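Local coordinates for YdhT protein (Bacillus subtilis, PDB 3CBW) that hydrolyses internal beta-1,4-mannosidic linkages in mannan, galactomannan and glucomannan, contributing to the breakdown of glucomannan, at residues A[128-140]-A[193-206]. The protein carries 3 engineered substitutions. Residues are numbered along the deposited sequence; the frame is centred on the assembly and turned at random.
Sequences PITNDQYKKILDS and DNERISLYKQLYKK. Engineered in segment 128-140: K136 (natural residue Asn).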
loop_
_atom_site.group_PDB
_atom_site.type_symbol
_atom_site.label_atom_id
_atom_site.label_comp_id
_atom_site.label_asym_id
_atom_site.label_seq_id
_atom_site.Cartn_x
_atom_site.Cartn_y
_atom_site.Cartn_z
ATOM N N PRO A 128 -5.059 -15.096 15.118
ATOM C CA PRO A 128 -6.396 -15.029 14.527
ATOM C C PRO A 128 -7.469 -14.868 15.591
ATOM O O PRO A 128 -7.261 -15.245 16.754
ATOM C CB PRO A 128 -6.550 -16.383 13.827
ATOM C CG PRO A 128 -5.653 -17.297 14.586
ATOM C CD PRO A 128 -4.489 -16.452 15.061
ATOM N N ILE A 129 -8.602 -14.315 15.177
ATOM C CA ILE A 129 -9.712 -14.046 16.074
ATOM C C ILE A 129 -10.999 -14.581 15.497
ATOM O O ILE A 129 -11.103 -14.828 14.298
ATOM C CB ILE A 129 -9.821 -12.533 16.405
ATOM C CG1 ILE A 129 -10.094 -11.697 15.142
ATOM C CG2 ILE A 129 -8.559 -12.087 17.135
ATOM C CD1 ILE A 129 -10.422 -10.236 15.443
ATOM N N THR A 130 -11.980 -14.780 16.369
ATOM C CA THR A 130 -13.262 -15.277 15.935
ATOM C C THR A 130 -14.120 -14.131 15.408
ATOM O O THR A 130 -13.823 -12.952 15.639
ATOM C CB THR A 130 -14.024 -15.917 17.109
ATOM O OG1 THR A 130 -14.322 -14.889 18.058
ATOM C CG2 THR A 130 -13.204 -17.045 17.790
ATOM N N ASN A 131 -15.188 -14.476 14.707
ATOM C CA ASN A 131 -16.132 -13.458 14.246
ATOM C C ASN A 131 -16.772 -12.687 15.392
ATOM O O ASN A 131 -17.014 -11.483 15.265
ATOM C CB ASN A 131 -17.181 -14.054 13.313
ATOM C CG ASN A 131 -16.609 -14.411 11.953
ATOM O OD1 ASN A 131 -15.607 -13.836 11.511
ATOM N ND2 ASN A 131 -17.255 -15.345 11.271
ATOM N N ASP A 132 -17.018 -13.347 16.523
ATOM C CA ASP A 132 -17.567 -12.646 17.685
ATOM C C ASP A 132 -16.580 -11.594 18.214
ATOM O O ASP A 132 -16.986 -10.483 18.580
ATOM C CB ASP A 132 -17.949 -13.633 18.793
ATOM C CG ASP A 132 -19.263 -14.373 18.524
ATOM O OD1 ASP A 132 -19.998 -14.035 17.570
ATOM O OD2 ASP A 132 -19.559 -15.317 19.292
ATOM N N GLN A 133 -15.287 -11.925 18.244
ATOM C CA GLN A 133 -14.269 -10.958 18.639
ATOM C C GLN A 133 -14.166 -9.802 17.640
ATOM O O GLN A 133 -14.036 -8.633 18.025
ATOM C CB GLN A 133 -12.915 -11.638 18.776
ATOM C CG GLN A 133 -12.797 -12.530 19.999
ATOM C CD GLN A 133 -11.498 -13.301 20.011
ATOM O OE1 GLN A 133 -11.162 -14.007 19.055
ATOM N NE2 GLN A 133 -10.743 -13.155 21.086
ATOM N N TYR A 134 -14.227 -10.143 16.356
ATOM C CA TYR A 134 -14.160 -9.152 15.282
ATOM C C TYR A 134 -15.341 -8.170 15.379
ATOM O O TYR A 134 -15.178 -6.959 15.203
ATOM C CB TYR A 134 -14.169 -9.892 13.951
ATOM C CG TYR A 134 -13.463 -9.255 12.771
ATOM C CD1 TYR A 134 -12.385 -9.908 12.173
ATOM C CD2 TYR A 134 -13.916 -8.067 12.194
ATOM C CE1 TYR A 134 -11.759 -9.390 11.048
ATOM C CE2 TYR A 134 -13.288 -7.538 11.063
ATOM C CZ TYR A 134 -12.209 -8.205 10.504
ATOM O OH TYR A 134 -11.607 -7.677 9.384
ATOM N N LYS A 135 -16.528 -8.687 15.692
ATOM C CA LYS A 135 -17.701 -7.824 15.879
ATOM C C LYS A 135 -17.483 -6.812 16.990
ATOM O O LYS A 135 -17.920 -5.664 16.874
ATOM C CB LYS A 135 -18.964 -8.642 16.165
ATOM C CG LYS A 135 -19.531 -9.354 14.960
ATOM C CD LYS A 135 -20.621 -10.347 15.357
ATOM C CE LYS A 135 -21.394 -10.812 14.138
ATOM N NZ LYS A 135 -22.330 -9.758 13.650
ATOM N N LYS A 136 -16.827 -7.225 18.071
ATOM C CA LYS A 136 -16.545 -6.309 19.177
ATOM C C LYS A 136 -15.624 -5.171 18.744
ATOM O O LYS A 136 -15.821 -4.021 19.139
ATOM C CB LYS A 136 -15.943 -7.051 20.363
ATOM C CG LYS A 136 -16.920 -8.016 21.024
ATOM C CD LYS A 136 -16.278 -8.748 22.192
ATOM C CE LYS A 136 -17.291 -9.619 22.934
ATOM N NZ LYS A 136 -16.654 -10.271 24.104
ATOM N N ILE A 137 -14.621 -5.493 17.928
ATOM C CA ILE A 137 -13.682 -4.494 17.413
ATOM C C ILE A 137 -14.405 -3.397 16.626
ATOM O O ILE A 137 -14.007 -2.233 16.666
ATOM C CB ILE A 137 -12.587 -5.177 16.545
ATOM C CG1 ILE A 137 -11.713 -6.082 17.432
ATOM C CG2 ILE A 137 -11.764 -4.128 15.757
ATOM C CD1 ILE A 137 -10.713 -6.972 16.673
ATOM N N LEU A 138 -15.474 -3.769 15.931
ATOM C CA LEU A 138 -16.249 -2.839 15.107
ATOM C C LEU A 138 -17.124 -1.905 15.919
ATOM O O LEU A 138 -17.578 -0.875 15.414
ATOM C CB LEU A 138 -17.112 -3.613 14.112
ATOM C CG LEU A 138 -16.308 -4.316 13.022
ATOM C CD1 LEU A 138 -17.187 -5.276 12.266
ATOM C CD2 LEU A 138 -15.717 -3.289 12.074
ATOM N N ASP A 139 -17.346 -2.266 17.177
ATOM C CA ASP A 139 -18.268 -1.573 18.061
ATOM C C ASP A 139 -17.455 -0.634 18.934
ATOM O O ASP A 139 -16.747 -1.074 19.834
ATOM C CB ASP A 139 -19.025 -2.618 18.892
ATOM C CG ASP A 139 -19.986 -2.015 19.905
ATOM O OD1 ASP A 139 -19.981 -0.783 20.123
ATOM O OD2 ASP A 139 -20.735 -2.815 20.502
ATOM N N SER A 140 -17.566 0.666 18.658
ATOM C CA SER A 140 -16.775 1.689 19.347
ATOM C C SER A 140 -17.002 1.741 20.863
ATOM O O SER A 140 -16.212 2.342 21.591
ATOM C CB SER A 140 -17.019 3.069 18.725
ATOM O OG SER A 140 -16.445 3.144 17.428
ATOM N N ASP A 193 -15.560 -17.494 4.328
ATOM C CA ASP A 193 -16.348 -17.270 5.529
ATOM C C ASP A 193 -17.113 -16.002 5.194
ATOM O O ASP A 193 -16.543 -14.909 5.166
ATOM C CB ASP A 193 -15.392 -17.105 6.725
ATOM C CG ASP A 193 -16.099 -16.772 8.049
ATOM O OD1 ASP A 193 -17.245 -16.296 8.044
ATOM O OD2 ASP A 193 -15.460 -16.948 9.109
ATOM N N ASN A 194 -18.396 -16.155 4.892
ATOM C CA ASN A 194 -19.211 -15.046 4.424
ATOM C C ASN A 194 -19.322 -13.949 5.469
ATOM O O ASN A 194 -19.283 -12.765 5.138
ATOM C CB ASN A 194 -20.603 -15.545 4.042
ATOM C CG ASN A 194 -20.597 -16.334 2.761
ATOM O OD1 ASN A 194 -19.911 -15.973 1.804
ATOM N ND2 ASN A 194 -21.357 -17.425 2.728
ATOM N N GLU A 195 -19.437 -14.346 6.730
ATOM C CA GLU A 195 -19.497 -13.372 7.807
ATOM C C GLU A 195 -18.183 -12.605 7.939
ATOM O O GLU A 195 -18.201 -11.388 8.112
ATOM C CB GLU A 195 -19.898 -14.032 9.133
ATOM C CG GLU A 195 -19.961 -13.055 10.327
ATOM C CD GLU A 195 -21.005 -11.945 10.182
ATOM O OE1 GLU A 195 -21.887 -12.028 9.298
ATOM O OE2 GLU A 195 -20.944 -10.976 10.976
ATOM N N ARG A 196 -17.051 -13.300 7.838
ATOM C CA ARG A 196 -15.749 -12.620 7.887
ATOM C C ARG A 196 -15.602 -11.606 6.752
ATOM O O ARG A 196 -15.096 -10.497 6.972
ATOM C CB ARG A 196 -14.592 -13.623 7.890
ATOM C CG ARG A 196 -13.189 -12.999 7.915
ATOM C CD ARG A 196 -12.941 -12.100 9.121
ATOM N NE ARG A 196 -13.261 -12.749 10.398
ATOM C CZ ARG A 196 -12.371 -13.163 11.297
ATOM N NH1 ARG A 196 -11.054 -13.020 11.100
ATOM N NH2 ARG A 196 -12.812 -13.722 12.418
ATOM N N ILE A 197 -16.032 -11.972 5.548
ATOM C CA ILE A 197 -15.974 -11.072 4.401
ATOM C C ILE A 197 -16.793 -9.804 4.696
ATOM O O ILE A 197 -16.325 -8.683 4.455
ATOM C CB ILE A 197 -16.450 -11.801 3.120
ATOM C CG1 ILE A 197 -15.412 -12.845 2.695
ATOM C CG2 ILE A 197 -16.768 -10.816 1.986
ATOM C CD1 ILE A 197 -15.933 -13.899 1.730
ATOM N N SER A 198 -17.999 -9.973 5.246
ATOM C CA SER A 198 -18.845 -8.832 5.594
ATOM C C SER A 198 -18.196 -7.949 6.658
ATOM O O SER A 198 -18.191 -6.709 6.554
ATOM C CB SER A 198 -20.204 -9.318 6.089
ATOM O OG SER A 198 -20.989 -8.210 6.482
ATOM N N LEU A 199 -17.654 -8.589 7.690
ATOM C CA LEU A 199 -17.007 -7.858 8.771
ATOM C C LEU A 199 -15.766 -7.099 8.294
ATOM O O LEU A 199 -15.510 -5.975 8.746
ATOM C CB LEU A 199 -16.660 -8.797 9.930
ATOM C CG LEU A 199 -17.854 -9.457 10.638
ATOM C CD1 LEU A 199 -17.354 -10.524 11.620
ATOM C CD2 LEU A 199 -18.740 -8.434 11.354
ATOM N N TYR A 200 -14.997 -7.706 7.394
ATOM C CA TYR A 200 -13.855 -7.015 6.831
ATOM C C TYR A 200 -14.294 -5.720 6.141
ATOM O O TYR A 200 -13.684 -4.654 6.335
ATOM C CB TYR A 200 -13.089 -7.885 5.828
ATOM C CG TYR A 200 -12.011 -7.057 5.164
ATOM C CD1 TYR A 200 -10.769 -6.906 5.771
ATOM C CD2 TYR A 200 -12.260 -6.358 3.976
ATOM C CE1 TYR A 200 -9.782 -6.099 5.205
ATOM C CE2 TYR A 200 -11.286 -5.556 3.414
ATOM C CZ TYR A 200 -10.051 -5.429 4.032
ATOM O OH TYR A 200 -9.096 -4.636 3.443
ATOM N N LYS A 201 -15.325 -5.814 5.306
ATOM C CA LYS A 201 -15.806 -4.635 4.601
ATOM C C LYS A 201 -16.220 -3.558 5.591
ATOM O O LYS A 201 -15.925 -2.381 5.380
ATOM C CB LYS A 201 -16.943 -4.973 3.642
ATOM C CG LYS A 201 -16.525 -5.838 2.475
ATOM C CD LYS A 201 -17.736 -6.175 1.649
ATOM C CE LYS A 201 -17.471 -7.305 0.705
ATOM N NZ LYS A 201 -18.761 -7.829 0.196
ATOM N N GLN A 202 -16.886 -3.957 6.672
ATOM C CA GLN A 202 -17.266 -3.021 7.726
ATOM C C GLN A 202 -16.051 -2.364 8.363
ATOM O O GLN A 202 -16.057 -1.160 8.618
ATOM C CB GLN A 202 -18.106 -3.737 8.773
ATOM C CG GLN A 202 -19.465 -4.152 8.254
ATOM C CD GLN A 202 -20.232 -4.994 9.253
ATOM O OE1 GLN A 202 -20.428 -4.586 10.391
ATOM N NE2 GLN A 202 -20.655 -6.183 8.833
ATOM N N LEU A 203 -14.997 -3.139 8.597
ATOM C CA LEU A 203 -13.785 -2.602 9.203
ATOM C C LEU A 203 -13.072 -1.614 8.277
ATOM O O LEU A 203 -12.618 -0.553 8.717
ATOM C CB LEU A 203 -12.851 -3.746 9.611
ATOM C CG LEU A 203 -11.546 -3.338 10.303
ATOM C CD1 LEU A 203 -11.794 -2.628 11.639
ATOM C CD2 LEU A 203 -10.666 -4.560 10.512
ATOM N N TYR A 204 -12.981 -1.956 6.998
ATOM C CA TYR A 204 -12.366 -1.063 6.041
ATOM C C TYR A 204 -13.150 0.255 6.002
ATOM O O TYR A 204 -12.558 1.341 6.053
ATOM C CB TYR A 204 -12.314 -1.725 4.671
ATOM C CG TYR A 204 -11.567 -0.921 3.644
ATOM C CD1 TYR A 204 -10.324 -1.332 3.166
ATOM C CD2 TYR A 204 -12.126 0.246 3.125
ATOM C CE1 TYR A 204 -9.656 -0.572 2.193
ATOM C CE2 TYR A 204 -11.481 0.995 2.196
ATOM C CZ TYR A 204 -10.256 0.600 1.736
ATOM O OH TYR A 204 -9.681 1.374 0.765
ATOM N N LYS A 205 -14.476 0.167 5.925
ATOM C CA LYS A 205 -15.304 1.371 5.885
ATOM C C LYS A 205 -15.201 2.178 7.175
ATOM O O LYS A 205 -15.235 3.401 7.134
ATOM C CB LYS A 205 -16.749 1.017 5.586
ATOM C CG LYS A 205 -16.963 0.463 4.203
ATOM C CD LYS A 205 -18.426 0.162 4.036
ATOM C CE LYS A 205 -18.710 -0.744 2.888
ATOM N NZ LYS A 205 -20.149 -1.121 2.950
ATOM N N LYS A 206 -15.056 1.500 8.310
ATOM C CA LYS A 206 -14.874 2.185 9.591
ATOM C C LYS A 206 -13.588 3.014 9.574
ATOM O O LYS A 206 -13.559 4.167 10.017
ATOM C CB LYS A 206 -14.835 1.150 10.706
ATOM C CG LYS A 206 -14.623 1.694 12.098
ATOM C CD LYS A 206 -14.787 0.561 13.106
ATOM C CE LYS A 206 -14.650 1.034 14.514
ATOM N NZ LYS A 206 -15.912 1.634 15.038
HETATM O O HOH W 1 -8.575 -13.377 12.462
#
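A near-parallel helix-helix contact on the outside of the GH26 barrel packs short helix 131-138 against the N-terminal part of helix 194-214, with N131, Y134 and L138 meeting R196, L199 and L203; the segment axes approach to 10.2 Å at 19°. R196 joins the N-terminal ends. With CG anti to the backbone N (chi1 179°) and the chain folded at its next two bonds, it brings NE (2.8 Å) and NH2 side-on to a single atom, N131 OD1, while NH2 also donates to I129 O in a nearly straight bond (172°). Y134 CD1 lies 3.3 Å above the guanidinium plane, over its centre, and NH1 bonds to G185 O and a water. An alanine in place of R196 would probably leave N131 OD1 and I129 O without these donors and open a gap beside the Y134 ring. N131 ND2 turns to D193 OD2 (3.2 Å); the other carboxylate oxygen, OD1, accepts from R196 N, making D193 the N-cap. L199 and L138 interlock knobs-into-holes. At the far end K206 NZ hydrogen-bonds to L138 O and, at 2.9 Å, to S140 OG; K135 forms a salt bridge with E195. An extra helix between strands 108-114 and 169-172 thus joins a peripheral helix of the TIM barrel.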